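Local coordinates for putative sensory box/GGDEF family protein (Vibrio parahaemolyticus, PDB 3LID), which probably makes cyclic di-GMP from GTP through its GGDEF domain, this chain being its extracellular sensor part, of PDC (Cache) fold, at residues 114-119 with 137-142; 150-155 with 254-259; 197-202 with 210-215; 227-232 with 246-251. All blocks are in the same frame, centred on the assembly; numbering follows the deposited sequence.

In the fold
The chain folds into two PDC modules in series, each with its own antiparallel sheet, running alongside one long N-terminal helix, 9-45. Contacts 1 and 2 share the first sheet: strands 131-140 and 150-160 are neighbours in it, and both contacts reach the same phosphate. Contact 1 is partly buried and polar; contact 2 is buried, apolar across its segments, and joins the modules, since 254-259 links two strands of the second sheet. Contacts 3 and 4 belong to the second sheet. Contact 3 mixes backbone, water and ring packing near the junction, touching contact 1 through Ile-213 and contact 2 through Tyr-210. Contact 4 is apolar throughout, even Arg-232 at its exposed margin touching through CB.

Contact 1 of 4, residues 114-119 with 137-142; sequences SAREYF and LERDKG. With PO4 (phosphate ion), chain C.
Arg-116 and Arg-139 meet at about a right angle, NH1 of Arg-116 lying 3.6 Å from CB of Arg-139. The Arg-116 chain curls, with chi2 at -63° and chi3 at -70°, which folds its guanidinium back against Tyr-118: Tyr-118 CE2 sits 3.5 Å above the guanidinium plane, over its centre. CG of Arg-139 covers the opposite face toward the rim, and the edge meets the phosphate. Arg-116 NH1 donates to O4 at 2.8 Å, with NH2 adding a weak second bond, and the backbone N of Arg-139 reaches the same oxygen at 2.9 Å. Tyr-118 OH binds O2 at 2.7 Å. The side chain of Arg-139 runs extended away from the ion, and its NH1 bonds Gly-142 O at 3.0 Å. Glu-136 pairs with Arg-116 NH2, probably orienting it. Lys-113, Arg-83, Arg-153 and Asn-171 complete the grip on this ion, probably from the crystallisation liquor; it marks an anion pocket between helix 117-124 and the sheet, consistent with the ligand site of a PDC module.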
loop_
_atom_site.group_PDB
_atom_site.type_symbol
_atom_site.label_atom_id
_atom_site.label_comp_id
_atom_site.label_asym_id
_atom_site.label_seq_id
_atom_site.Cartn_x
_atom_site.Cartn_y
_atom_site.Cartn_z
ATOM N N SER A 114 10.841 -19.041 3.680
ATOM C CA SER A 114 11.380 -18.963 5.029
ATOM C C SER A 114 12.555 -18.006 5.242
ATOM O O SER A 114 12.794 -17.610 6.429
ATOM C CB SER A 114 11.711 -20.358 5.549
ATOM O OG SER A 114 12.796 -20.872 4.780
ATOM N N ALA A 115 13.279 -17.623 4.181
ATOM C CA ALA A 115 14.416 -16.693 4.335
ATOM C C ALA A 115 13.968 -15.222 4.412
ATOM O O ALA A 115 14.758 -14.351 4.813
ATOM C CB ALA A 115 15.380 -16.837 3.190
ATOM N N ARG A 116 12.694 -14.952 4.126
ATOM C CA ARG A 116 12.237 -13.575 4.096
ATOM C C ARG A 116 12.047 -13.017 5.482
ATOM O O ARG A 116 11.524 -13.683 6.374
ATOM C CB ARG A 116 10.907 -13.501 3.385
ATOM C CG ARG A 116 11.096 -13.741 1.814
ATOM C CD ARG A 116 11.954 -12.680 1.120
ATOM N NE ARG A 116 11.236 -11.355 1.056
ATOM C CZ ARG A 116 10.266 -11.070 0.173
ATOM N NH1 ARG A 116 9.832 -11.998 -0.740
ATOM N NH2 ARG A 116 9.668 -9.824 0.223
ATOM N N GLU A 117 12.443 -11.746 5.652
ATOM C CA GLU A 117 12.245 -11.161 6.980
ATOM C C GLU A 117 10.787 -11.057 7.406
ATOM O O GLU A 117 10.476 -11.125 8.592
ATOM C CB GLU A 117 12.953 -9.790 7.013
ATOM C CG GLU A 117 14.502 -9.953 6.869
ATOM C CD GLU A 117 15.177 -10.683 8.080
ATOM O OE1 GLU A 117 14.561 -10.826 9.162
ATOM O OE2 GLU A 117 16.319 -11.199 7.935
ATOM N N TYR A 118 9.868 -10.936 6.442
ATOM C CA TYR A 118 8.484 -10.769 6.828
ATOM C C TYR A 118 8.007 -12.074 7.399
ATOM O O TYR A 118 7.135 -12.090 8.273
ATOM C CB TYR A 118 7.592 -10.280 5.645
ATOM C CG TYR A 118 7.270 -11.284 4.541
ATOM C CD1 TYR A 118 6.380 -12.361 4.759
ATOM C CD2 TYR A 118 7.846 -11.145 3.271
ATOM C CE1 TYR A 118 6.078 -13.244 3.721
ATOM C CE2 TYR A 118 7.537 -12.021 2.220
ATOM C CZ TYR A 118 6.681 -13.097 2.484
ATOM O OH TYR A 118 6.356 -13.911 1.436
ATOM N N PHE A 119 8.601 -13.186 6.926
ATOM C CA PHE A 119 8.235 -14.486 7.449
ATOM C C PHE A 119 8.775 -14.690 8.851
ATOM O O PHE A 119 8.046 -15.138 9.746
ATOM C CB PHE A 119 8.697 -15.644 6.550
ATOM C CG PHE A 119 8.388 -16.962 7.172
ATOM C CD1 PHE A 119 7.077 -17.412 7.247
ATOM C CD2 PHE A 119 9.413 -17.708 7.746
ATOM C CE1 PHE A 119 6.807 -18.649 7.842
ATOM C CE2 PHE A 119 9.128 -18.953 8.357
ATOM C CZ PHE A 119 7.860 -19.382 8.392
ATOM N N LEU A 137 8.937 -4.342 -1.645
ATOM C CA LEU A 137 8.651 -4.871 -3.013
ATOM C C LEU A 137 8.549 -6.403 -2.949
ATOM O O LEU A 137 9.250 -7.068 -2.187
ATOM C CB LEU A 137 9.840 -4.521 -3.925
ATOM C CG LEU A 137 9.995 -3.005 -4.090
ATOM C CD1 LEU A 137 11.252 -2.573 -4.849
ATOM C CD2 LEU A 137 8.788 -2.482 -4.848
ATOM N N GLU A 138 7.684 -6.939 -3.782
ATOM C CA GLU A 138 7.590 -8.422 -3.935
ATOM C C GLU A 138 8.827 -9.058 -4.586
ATOM O O GLU A 138 9.474 -8.429 -5.449
ATOM C CB GLU A 138 6.407 -8.742 -4.768
ATOM C CG GLU A 138 5.113 -8.420 -3.963
ATOM C CD GLU A 138 3.805 -8.818 -4.677
ATOM O OE1 GLU A 138 3.823 -9.001 -5.887
ATOM O OE2 GLU A 138 2.690 -8.970 -4.032
ATOM N N ARG A 139 9.115 -10.282 -4.163
ATOM C CA ARG A 139 10.220 -11.033 -4.782
ATOM C C ARG A 139 9.772 -12.479 -5.082
ATOM O O ARG A 139 8.837 -13.006 -4.453
ATOM C CB ARG A 139 11.408 -11.114 -3.801
ATOM C CG ARG A 139 12.089 -9.706 -3.601
ATOM C CD ARG A 139 13.300 -9.713 -2.612
ATOM N NE ARG A 139 13.848 -8.338 -2.604
ATOM C CZ ARG A 139 14.902 -7.862 -3.252
ATOM N NH1 ARG A 139 15.681 -8.624 -4.047
ATOM N NH2 ARG A 139 15.209 -6.546 -3.073
ATOM N N ASP A 140 10.513 -13.101 -6.026
ATOM C CA ASP A 140 10.359 -14.552 -6.393
ATOM C C ASP A 140 11.768 -15.112 -6.267
ATOM O O ASP A 140 12.669 -14.663 -6.984
ATOM C CB ASP A 140 10.008 -14.703 -7.890
ATOM C CG ASP A 140 8.707 -14.106 -8.291
ATOM O OD1 ASP A 140 7.711 -14.157 -7.515
ATOM O OD2 ASP A 140 8.630 -13.669 -9.483
ATOM N N LYS A 141 11.942 -16.119 -5.393
ATOM C CA LYS A 141 13.273 -16.740 -5.138
ATOM C C LYS A 141 14.321 -15.672 -4.898
ATOM O O LYS A 141 15.440 -15.688 -5.477
ATOM C CB LYS A 141 13.613 -17.639 -6.338
ATOM C CG LYS A 141 12.681 -18.860 -6.314
ATOM C CD LYS A 141 12.856 -19.697 -7.571
ATOM C CE LYS A 141 13.051 -21.108 -7.155
ATOM N NZ LYS A 141 14.406 -20.994 -6.556
ATOM N N GLY A 142 13.910 -14.651 -4.106
ATOM C CA GLY A 142 14.767 -13.553 -3.787
ATOM C C GLY A 142 15.019 -12.493 -4.869
ATOM O O GLY A 142 15.795 -11.577 -4.628
HETATM P P PO4 C . 6.297 -11.814 -1.625
HETATM O O1 PO4 C . 5.623 -12.068 -2.986
HETATM O O2 PO4 C . 6.722 -13.218 -1.174
HETATM O O3 PO4 C . 5.342 -11.247 -0.614
HETATM O O4 PO4 C . 7.522 -10.922 -1.793
#

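Contact 2 of 4, residues 150-155 with 254-259. With PO4 (phosphate ion), chain C.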
loop_
_atom_site.group_PDB
_atom_site.type_symbol
_atom_site.label_atom_id
_atom_site.label_comp_id
_atom_site.label_asym_id
_atom_site.label_seq_id
_atom_site.Cartn_x
_atom_site.Cartn_y
_atom_site.Cartn_z
ATOM N N PRO A 150 5.196 -2.835 -4.861
ATOM C CA PRO A 150 5.261 -2.540 -3.437
ATOM C C PRO A 150 4.005 -3.107 -2.709
ATOM O O PRO A 150 2.844 -2.856 -3.169
ATOM C CB PRO A 150 5.305 -0.964 -3.350
ATOM C CG PRO A 150 4.577 -0.544 -4.652
ATOM C CD PRO A 150 4.871 -1.678 -5.709
ATOM N N SER A 151 4.246 -3.924 -1.691
ATOM C CA SER A 151 3.143 -4.627 -0.981
ATOM C C SER A 151 3.268 -4.387 0.485
ATOM O O SER A 151 4.375 -4.339 1.027
ATOM C CB SER A 151 3.222 -6.193 -1.100
ATOM O OG SER A 151 2.819 -6.684 -2.322
ATOM N N LEU A 152 2.092 -4.237 1.127
ATOM C CA LEU A 152 1.996 -4.154 2.570
ATOM C C LEU A 152 1.384 -5.500 3.011
ATOM O O LEU A 152 0.258 -5.843 2.655
ATOM C CB LEU A 152 1.101 -2.950 2.911
ATOM C CG LEU A 152 1.242 -2.512 4.389
ATOM C CD1 LEU A 152 0.621 -1.023 4.587
ATOM C CD2 LEU A 152 0.620 -3.517 5.303
ATOM N N ARG A 153 2.189 -6.312 3.663
ATOM C CA ARG A 153 1.755 -7.728 3.884
ATOM C C ARG A 153 1.077 -7.795 5.255
ATOM O O ARG A 153 1.671 -7.474 6.282
ATOM C CB ARG A 153 3.015 -8.644 3.893
ATOM C CG ARG A 153 3.550 -8.784 2.433
ATOM C CD ARG A 153 5.011 -9.342 2.460
ATOM N NE ARG A 153 5.574 -9.349 1.128
ATOM C CZ ARG A 153 6.111 -8.282 0.556
ATOM N NH1 ARG A 153 6.118 -7.082 1.219
ATOM N NH2 ARG A 153 6.600 -8.390 -0.679
ATOM N N ILE A 154 -0.160 -8.272 5.274
ATOM C CA ILE A 154 -0.873 -8.537 6.555
ATOM C C ILE A 154 -0.517 -10.017 6.934
ATOM O O ILE A 154 -0.524 -10.879 6.020
ATOM C CB ILE A 154 -2.357 -8.457 6.342
ATOM C CG1 ILE A 154 -2.717 -7.147 5.563
ATOM C CG2 ILE A 154 -3.053 -8.561 7.696
ATOM C CD1 ILE A 154 -2.257 -5.850 6.295
ATOM N N LEU A 155 -0.187 -10.244 8.191
ATOM C CA LEU A 155 0.350 -11.527 8.660
ATOM C C LEU A 155 -0.460 -11.996 9.834
ATOM O O LEU A 155 -0.754 -11.223 10.705
ATOM C CB LEU A 155 1.762 -11.277 9.111
ATOM C CG LEU A 155 2.654 -10.624 8.052
ATOM C CD1 LEU A 155 3.992 -10.262 8.735
ATOM C CD2 LEU A 155 2.964 -11.707 6.879
ATOM N N LYS A 254 -0.947 7.093 9.589
ATOM C CA LYS A 254 -0.317 5.826 9.919
ATOM C C LYS A 254 -1.176 4.766 9.232
ATOM O O LYS A 254 -2.349 4.659 9.560
ATOM C CB LYS A 254 -0.225 5.607 11.416
ATOM C CG LYS A 254 0.940 6.505 11.951
ATOM C CD LYS A 254 1.206 6.248 13.413
ATOM C CE LYS A 254 2.183 7.257 14.029
ATOM N NZ LYS A 254 3.311 7.495 13.116
ATOM N N PHE A 255 -0.598 4.097 8.221
ATOM C CA PHE A 255 -1.435 3.192 7.388
ATOM C C PHE A 255 -0.966 1.743 7.659
ATOM O O PHE A 255 0.062 1.304 7.087
ATOM C CB PHE A 255 -1.282 3.553 5.903
ATOM C CG PHE A 255 -2.103 2.682 5.019
ATOM C CD1 PHE A 255 -3.513 2.699 5.069
ATOM C CD2 PHE A 255 -1.460 1.841 4.118
ATOM C CE1 PHE A 255 -4.262 1.879 4.221
ATOM C CE2 PHE A 255 -2.190 1.022 3.250
ATOM C CZ PHE A 255 -3.566 1.028 3.261
ATOM N N VAL A 256 -1.748 1.036 8.510
ATOM C CA VAL A 256 -1.451 -0.343 8.907
ATOM C C VAL A 256 0.028 -0.443 9.335
ATOM O O VAL A 256 0.778 -1.304 8.871
ATOM C CB VAL A 256 -1.754 -1.358 7.721
ATOM C CG1 VAL A 256 -1.993 -2.761 8.362
ATOM C CG2 VAL A 256 -2.948 -0.889 6.850
ATOM N N SER A 257 0.461 0.498 10.171
ATOM C CA SER A 257 1.869 0.551 10.570
ATOM C C SER A 257 1.956 1.469 11.767
ATOM O O SER A 257 1.190 2.398 11.879
ATOM C CB SER A 257 2.705 1.190 9.453
ATOM O OG SER A 257 4.054 1.300 9.850
ATOM N N ASN A 258 2.920 1.256 12.618
ATOM C CA ASN A 258 3.242 2.285 13.579
ATOM C C ASN A 258 4.140 3.428 13.022
ATOM O O ASN A 258 4.337 4.455 13.717
ATOM C CB ASN A 258 3.837 1.643 14.857
ATOM C CG ASN A 258 4.975 0.732 14.574
ATOM O OD1 ASN A 258 5.843 1.006 13.721
ATOM N ND2 ASN A 258 4.990 -0.420 15.271
ATOM N N GLU A 259 4.675 3.289 11.802
ATOM C CA GLU A 259 5.524 4.326 11.232
ATOM C C GLU A 259 4.639 5.242 10.398
ATOM O O GLU A 259 3.655 4.779 9.765
ATOM C CB GLU A 259 6.498 3.601 10.289
ATOM C CG GLU A 259 7.519 4.384 9.560
ATOM C CD GLU A 259 8.504 3.386 8.865
ATOM O OE1 GLU A 259 8.455 3.252 7.601
ATOM O OE2 GLU A 259 9.264 2.728 9.628
HETATM P P PO4 C . 6.297 -11.814 -1.625
HETATM O O1 PO4 C . 5.623 -12.068 -2.986
HETATM O O2 PO4 C . 6.722 -13.218 -1.174
HETATM O O3 PO4 C . 5.342 -11.247 -0.614
HETATM O O4 PO4 C . 7.522 -10.922 -1.793
#
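Leu-152 and Ile-154 project from strand 150-160 of the first PDC sheet onto Phe-255 and Val-256, in the loop joining strands 246-254 and 260-268 of the second. The contact is apolar. Leu-152, with CG anti to the backbone N (chi1 -164°), brings CD1 within 3.6 Å of Phe-255 CD2 and 3.9 Å of Val-256 CB. Ile-154 CD1 meets Val-256 CG1 at 3.7 Å, the two side chains about perpendicular. Val-256 CG2 lies 3.8 Å above the plane of the Phe-255 ring, over its centre, and helix 9-45 holds both residues, Tyr-30 meeting that ring edge-to-face and Gln-34 bonding Val-256 N. A polar bond shapes the loop further on: Ser-257 OG accepts from Glu-259 N at 2.9 Å, an ST turn. On the other side of the strand, charge takes over. The extended Arg-153 meets the phosphate with the edge of its guanidinium, NH2 donating to O4 at 2.9 Å and NE to O3 at 2.6 Å, the latter bond 160° at the hydrogen.

Contact 3 of 4, residues 197-202 with 210-215. With EDO (1,2-ethanediol), chain H.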
loop_
_atom_site.group_PDB
_atom_site.type_symbol
_atom_site.label_atom_id
_atom_site.label_comp_id
_atom_site.label_asym_id
_atom_site.label_seq_id
_atom_site.Cartn_x
_atom_site.Cartn_y
_atom_site.Cartn_z
ATOM N N LYS A 197 11.427 6.970 5.713
ATOM C CA LYS A 197 12.842 7.105 5.284
ATOM C C LYS A 197 13.106 8.129 4.210
ATOM O O LYS A 197 14.267 8.307 3.851
ATOM C CB LYS A 197 13.352 5.791 4.700
ATOM C CG LYS A 197 12.620 5.500 3.254
ATOM C CD LYS A 197 13.478 4.054 3.208
ATOM C CE LYS A 197 13.644 3.379 4.524
ATOM N NZ LYS A 197 15.055 2.727 4.969
ATOM N N GLY A 198 12.085 8.817 3.686
ATOM C CA GLY A 198 12.277 9.876 2.689
ATOM C C GLY A 198 12.130 9.513 1.220
ATOM O O GLY A 198 12.021 10.347 0.361
ATOM N N PHE A 199 12.042 8.191 0.924
ATOM C CA PHE A 199 11.942 7.798 -0.442
ATOM C C PHE A 199 10.486 7.671 -0.882
ATOM O O PHE A 199 9.602 7.440 -0.037
ATOM C CB PHE A 199 12.658 6.423 -0.624
ATOM C CG PHE A 199 14.173 6.545 -0.521
ATOM C CD1 PHE A 199 14.865 7.095 -1.591
ATOM C CD2 PHE A 199 14.810 6.095 0.590
ATOM C CE1 PHE A 199 16.293 7.205 -1.483
ATOM C CE2 PHE A 199 16.266 6.215 0.705
ATOM C CZ PHE A 199 16.905 6.775 -0.389
ATOM N N TYR A 200 10.267 7.777 -2.167
ATOM C CA TYR A 200 8.919 7.806 -2.744
ATOM C C TYR A 200 8.408 6.422 -3.080
ATOM O O TYR A 200 9.160 5.614 -3.697
ATOM C CB TYR A 200 8.933 8.580 -4.025
ATOM C CG TYR A 200 9.047 10.098 -3.805
ATOM C CD1 TYR A 200 7.962 10.916 -4.019
ATOM C CD2 TYR A 200 10.302 10.683 -3.496
ATOM C CE1 TYR A 200 8.039 12.334 -3.847
ATOM C CE2 TYR A 200 10.382 12.097 -3.306
ATOM C CZ TYR A 200 9.270 12.875 -3.521
ATOM O OH TYR A 200 9.398 14.270 -3.387
ATOM N N ILE A 201 7.149 6.144 -2.715
ATOM C CA ILE A 201 6.542 4.862 -3.164
ATOM C C ILE A 201 5.334 5.110 -4.039
ATOM O O ILE A 201 4.703 4.147 -4.542
ATOM C CB ILE A 201 6.179 3.961 -1.993
ATOM C CG1 ILE A 201 5.247 4.665 -0.996
ATOM C CG2 ILE A 201 7.429 3.457 -1.276
ATOM C CD1 ILE A 201 4.697 3.657 0.017
ATOM N N ALA A 202 4.941 6.370 -4.255
ATOM C CA ALA A 202 3.948 6.634 -5.258
ATOM C C ALA A 202 4.106 8.050 -5.744
ATOM O O ALA A 202 4.330 8.966 -4.937
ATOM C CB ALA A 202 2.509 6.439 -4.661
ATOM N N TYR A 210 11.187 4.471 -5.276
ATOM C CA TYR A 210 11.961 3.366 -4.696
ATOM C C TYR A 210 13.464 3.596 -4.827
ATOM O O TYR A 210 14.254 2.642 -5.098
ATOM C CB TYR A 210 11.643 2.001 -5.354
ATOM C CG TYR A 210 10.228 1.843 -5.790
ATOM C CD1 TYR A 210 9.168 1.977 -4.865
ATOM C CD2 TYR A 210 9.909 1.447 -7.099
ATOM C CE1 TYR A 210 7.842 1.794 -5.296
ATOM C CE2 TYR A 210 8.599 1.270 -7.525
ATOM C CZ TYR A 210 7.572 1.404 -6.604
ATOM O OH TYR A 210 6.276 1.261 -6.958
ATOM N N GLY A 211 13.858 4.821 -4.456
ATOM C CA GLY A 211 15.287 5.187 -4.496
ATOM C C GLY A 211 16.100 4.469 -3.467
ATOM O O GLY A 211 17.333 4.585 -3.491
ATOM N N ASP A 212 15.481 3.789 -2.512
ATOM C CA ASP A 212 16.193 3.027 -1.511
ATOM C C ASP A 212 16.574 1.655 -2.108
ATOM O O ASP A 212 17.380 0.929 -1.555
ATOM C CB ASP A 212 15.432 2.871 -0.164
ATOM C CG ASP A 212 13.908 2.577 -0.354
ATOM O OD1 ASP A 212 13.407 2.664 -1.503
ATOM O OD2 ASP A 212 13.302 2.294 0.670
ATOM N N ILE A 213 15.963 1.353 -3.224
ATOM C CA ILE A 213 16.195 0.029 -3.906
ATOM C C ILE A 213 16.889 0.171 -5.237
ATOM O O ILE A 213 17.710 -0.675 -5.545
ATOM C CB ILE A 213 14.851 -0.683 -4.184
ATOM C CG1 ILE A 213 14.040 -0.816 -2.888
ATOM C CG2 ILE A 213 15.110 -2.138 -4.759
ATOM C CD1 ILE A 213 14.678 -1.454 -1.689
ATOM N N ILE A 214 16.532 1.162 -6.044
ATOM C CA ILE A 214 17.052 1.377 -7.381
ATOM C C ILE A 214 18.123 2.445 -7.345
ATOM O O ILE A 214 17.806 3.639 -7.153
ATOM C CB ILE A 214 15.898 1.814 -8.312
ATOM C CG1 ILE A 214 14.778 0.788 -8.288
ATOM C CG2 ILE A 214 16.294 2.142 -9.775
ATOM C CD1 ILE A 214 13.838 1.125 -9.315
ATOM N N PRO A 215 19.397 2.045 -7.610
ATOM C CA PRO A 215 20.601 2.922 -7.554
ATOM C C PRO A 215 20.476 4.212 -8.335
ATOM O O PRO A 215 20.822 5.246 -7.791
ATOM C CB PRO A 215 21.722 2.058 -8.212
ATOM C CG PRO A 215 21.225 0.622 -8.102
ATOM C CD PRO A 215 19.690 0.720 -8.209
HETATM C C1 EDO H . 10.632 0.304 -1.788
HETATM O O1 EDO H . 10.753 1.775 -1.646
HETATM C C2 EDO H . 9.233 -0.092 -1.354
HETATM O O2 EDO H . 9.121 0.084 0.066
HETATM O O HOH W 1 12.486 7.413 -4.044
HETATM O O HOH W 2 3.683 2.460 -6.443
#
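The carbonyl O of Tyr-210, whose own N-H reaches across to Tyr-200, accepts from two amides, Ile-213 N at 2.8 Å and Ile-214 N at 2.9 Å, which curl segment 210-215 into a compact turn. The bond across the contact, Tyr-210 N to Tyr-200 O at 2.8 Å, is fairly straight (160°). One water extends this pairing by accepting from both Tyr-200 N and Gly-211 N; a second links Ile-201 O with Tyr-210 OH. Phe-199 lays a ring face against the turn. Gly-211, having no side chain, lets its peptide lie flat there: its carbonyl C is 3.4 Å from Phe-199 CE1, and the amide N of Asp-212 stands over the ring centre. Asp-212 CB adds a CH-pi contact, 3.8 Å from the centroid of the Phe-199 ring. Chi1 of 42° sets CG of Asp-212 between its backbone N and carbonyl carbon, and the carboxylate lies nearly parallel to the Phe-199 ring, planes 16° apart. Its OD2 forms a salt bridge with Lys-195, while OD1 accepts from O1 of an ethanediol, probably left from crystallisation, at 2.8 Å. The diol also bonds Ile-135 O of the first sheet. Opposite Leu-193 the strand fits in two residues, Ile-201 and Ala-202, a classic beta bulge, and the whole belongs to an edge of the second PDC sheet where a returning loop meets the first module.

Contact 4 of 4, residues 227-232 with 246-251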
loop_
_atom_site.group_PDB
_atom_site.type_symbol
_atom_site.label_atom_id
_atom_site.label_comp_id
_atom_site.label_asym_id
_atom_site.label_seq_id
_atom_site.Cartn_x
_atom_site.Cartn_y
_atom_site.Cartn_z
ATOM N N PRO A 227 15.529 19.878 1.755
ATOM C CA PRO A 227 16.115 19.702 3.077
ATOM C C PRO A 227 15.493 20.572 4.174
ATOM O O PRO A 227 15.431 20.153 5.316
ATOM C CB PRO A 227 17.607 20.066 2.871
ATOM C CG PRO A 227 17.715 20.529 1.454
ATOM C CD PRO A 227 16.487 20.248 0.696
ATOM N N ASP A 228 15.004 21.753 3.799
ATOM C CA ASP A 228 14.400 22.626 4.793
ATOM C C ASP A 228 12.960 22.377 4.987
ATOM O O ASP A 228 12.417 22.870 5.958
ATOM C CB ASP A 228 14.625 24.082 4.401
ATOM C CG ASP A 228 16.052 24.386 4.487
ATOM O OD1 ASP A 228 16.576 24.089 5.590
ATOM O OD2 ASP A 228 16.664 24.752 3.459
ATOM N N ILE A 229 12.343 21.628 4.077
ATOM C CA ILE A 229 10.894 21.299 4.201
ATOM C C ILE A 229 10.706 19.943 4.904
ATOM O O ILE A 229 9.755 19.762 5.675
ATOM C CB ILE A 229 10.150 21.397 2.872
ATOM C CG1 ILE A 229 10.278 22.837 2.241
ATOM C CG2 ILE A 229 8.682 20.980 3.014
ATOM C CD1 ILE A 229 9.733 22.913 0.937
ATOM N N TRP A 230 11.667 19.059 4.712
ATOM C CA TRP A 230 11.630 17.734 5.390
ATOM C C TRP A 230 11.324 17.710 6.876
ATOM O O TRP A 230 10.444 16.985 7.310
ATOM C CB TRP A 230 12.854 16.895 4.990
ATOM C CG TRP A 230 12.955 15.519 5.561
ATOM C CD1 TRP A 230 13.988 15.002 6.266
ATOM C CD2 TRP A 230 12.037 14.409 5.296
ATOM N NE1 TRP A 230 13.750 13.669 6.557
ATOM C CE2 TRP A 230 12.595 13.270 5.914
ATOM C CE3 TRP A 230 10.803 14.301 4.603
ATOM C CZ2 TRP A 230 11.953 12.012 5.931
ATOM C CZ3 TRP A 230 10.163 13.059 4.597
ATOM C CH2 TRP A 230 10.754 11.928 5.241
ATOM N N PRO A 231 11.967 18.559 7.714
ATOM C CA PRO A 231 11.591 18.581 9.103
ATOM C C PRO A 231 10.114 18.867 9.381
ATOM O O PRO A 231 9.572 18.376 10.370
ATOM C CB PRO A 231 12.487 19.762 9.697
ATOM C CG PRO A 231 13.672 19.724 8.803
ATOM C CD PRO A 231 13.038 19.573 7.393
ATOM N N ARG A 232 9.477 19.687 8.557
ATOM C CA ARG A 232 8.083 20.029 8.768
ATOM C C ARG A 232 7.290 18.730 8.477
ATOM O O ARG A 232 6.321 18.417 9.153
ATOM C CB ARG A 232 7.667 21.141 7.783
ATOM C CG ARG A 232 8.610 22.491 7.864
ATOM C CD ARG A 232 8.341 23.332 9.139
ATOM N NE ARG A 232 9.261 24.516 9.128
ATOM C CZ ARG A 232 10.581 24.482 9.392
ATOM N NH1 ARG A 232 11.142 23.351 9.759
ATOM N NH2 ARG A 232 11.357 25.580 9.269
ATOM N N HIS A 246 8.782 25.820 -5.414
ATOM C CA HIS A 246 7.802 24.745 -5.218
ATOM C C HIS A 246 6.982 25.099 -3.999
ATOM O O HIS A 246 7.518 25.522 -2.949
ATOM C CB HIS A 246 8.522 23.385 -4.996
ATOM C CG HIS A 246 8.901 22.709 -6.274
ATOM N ND1 HIS A 246 10.007 23.075 -7.022
ATOM C CD2 HIS A 246 8.298 21.708 -6.966
ATOM C CE1 HIS A 246 10.057 22.348 -8.124
ATOM N NE2 HIS A 246 9.017 21.531 -8.129
ATOM N N LEU A 247 5.686 24.836 -4.100
ATOM C CA LEU A 247 4.804 24.812 -2.934
ATOM C C LEU A 247 4.619 23.332 -2.570
ATOM O O LEU A 247 4.310 22.545 -3.459
ATOM C CB LEU A 247 3.435 25.290 -3.353
ATOM C CG LEU A 247 2.362 25.016 -2.290
ATOM C CD1 LEU A 247 2.621 25.731 -0.924
ATOM C CD2 LEU A 247 0.969 25.365 -2.871
ATOM N N ILE A 248 4.922 22.970 -1.344
ATOM C CA ILE A 248 4.706 21.578 -0.926
ATOM C C ILE A 248 3.707 21.650 0.240
ATOM O O ILE A 248 3.961 22.330 1.280
ATOM C CB ILE A 248 5.989 20.977 -0.415
ATOM C CG1 ILE A 248 7.027 20.951 -1.551
ATOM C CG2 ILE A 248 5.729 19.511 0.066
ATOM C CD1 ILE A 248 8.259 20.503 -1.061
ATOM N N ALA A 249 2.587 20.933 0.090
ATOM C CA ALA A 249 1.668 20.746 1.160
ATOM C C ALA A 249 1.816 19.283 1.628
ATOM O O ALA A 249 2.093 18.420 0.784
ATOM C CB ALA A 249 0.232 21.015 0.707
ATOM N N PHE A 250 1.762 19.085 2.934
ATOM C CA PHE A 250 2.107 17.761 3.471
ATOM C C PHE A 250 1.215 17.409 4.640
ATOM O O PHE A 250 0.655 18.273 5.382
ATOM C CB PHE A 250 3.586 17.749 3.922
ATOM C CG PHE A 250 3.969 18.979 4.800
ATOM C CD1 PHE A 250 3.758 18.982 6.175
ATOM C CD2 PHE A 250 4.538 20.119 4.186
ATOM C CE1 PHE A 250 4.086 20.140 6.950
ATOM C CE2 PHE A 250 4.858 21.245 4.950
ATOM C CZ PHE A 250 4.629 21.246 6.294
ATOM N N SER A 251 1.027 16.097 4.820
ATOM C CA SER A 251 0.319 15.629 5.973
ATOM C C SER A 251 0.900 14.224 6.221
ATOM O O SER A 251 1.688 13.720 5.400
ATOM C CB SER A 251 -1.195 15.566 5.767
ATOM O OG SER A 251 -1.442 14.597 4.751
#
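Ile-229 and Ile-248 lie opposite each other with CA atoms 8.0 Å apart, and one turn on Arg-232 faces Phe-250 at 8.3 Å between CA atoms, a spacing at which side chains rather than backbone bonds join the helical segment to strand 246-254. The turn itself is closed by Arg-232 N bonding Ile-229 O at 2.9 Å. Ile-229 sends its extended CG1 branch (chi2 173°) to the strand, where the CD1 methyls of Ile-229 and Ile-248 meet at 3.5 Å, tighter than usual for two carbons. Its other branch, CG2, approaches Phe-250 CE2 at 4.3 Å. Phe-250, its CG held between backbone N and carbonyl carbon (chi1 48°), turns its ring toward the helix, CZ lying 3.4 Å from Arg-232 CB, while its CE1 nears Arg-232 O. Beyond CB, Arg-232 bends at chi2 (-73°) and leaves the strand, with Asp-228 O off one face of its guanidinium, toward the rim. Phe-222 packs against both isoleucines and thickens this apolar layer. The alternate residues Leu-247, Ala-249 and Ser-251 face helix 9-45 instead. Strand 246-254 is therefore covered on both faces, by the long N-terminal helix and by short helical segments, the layering of a PDC module.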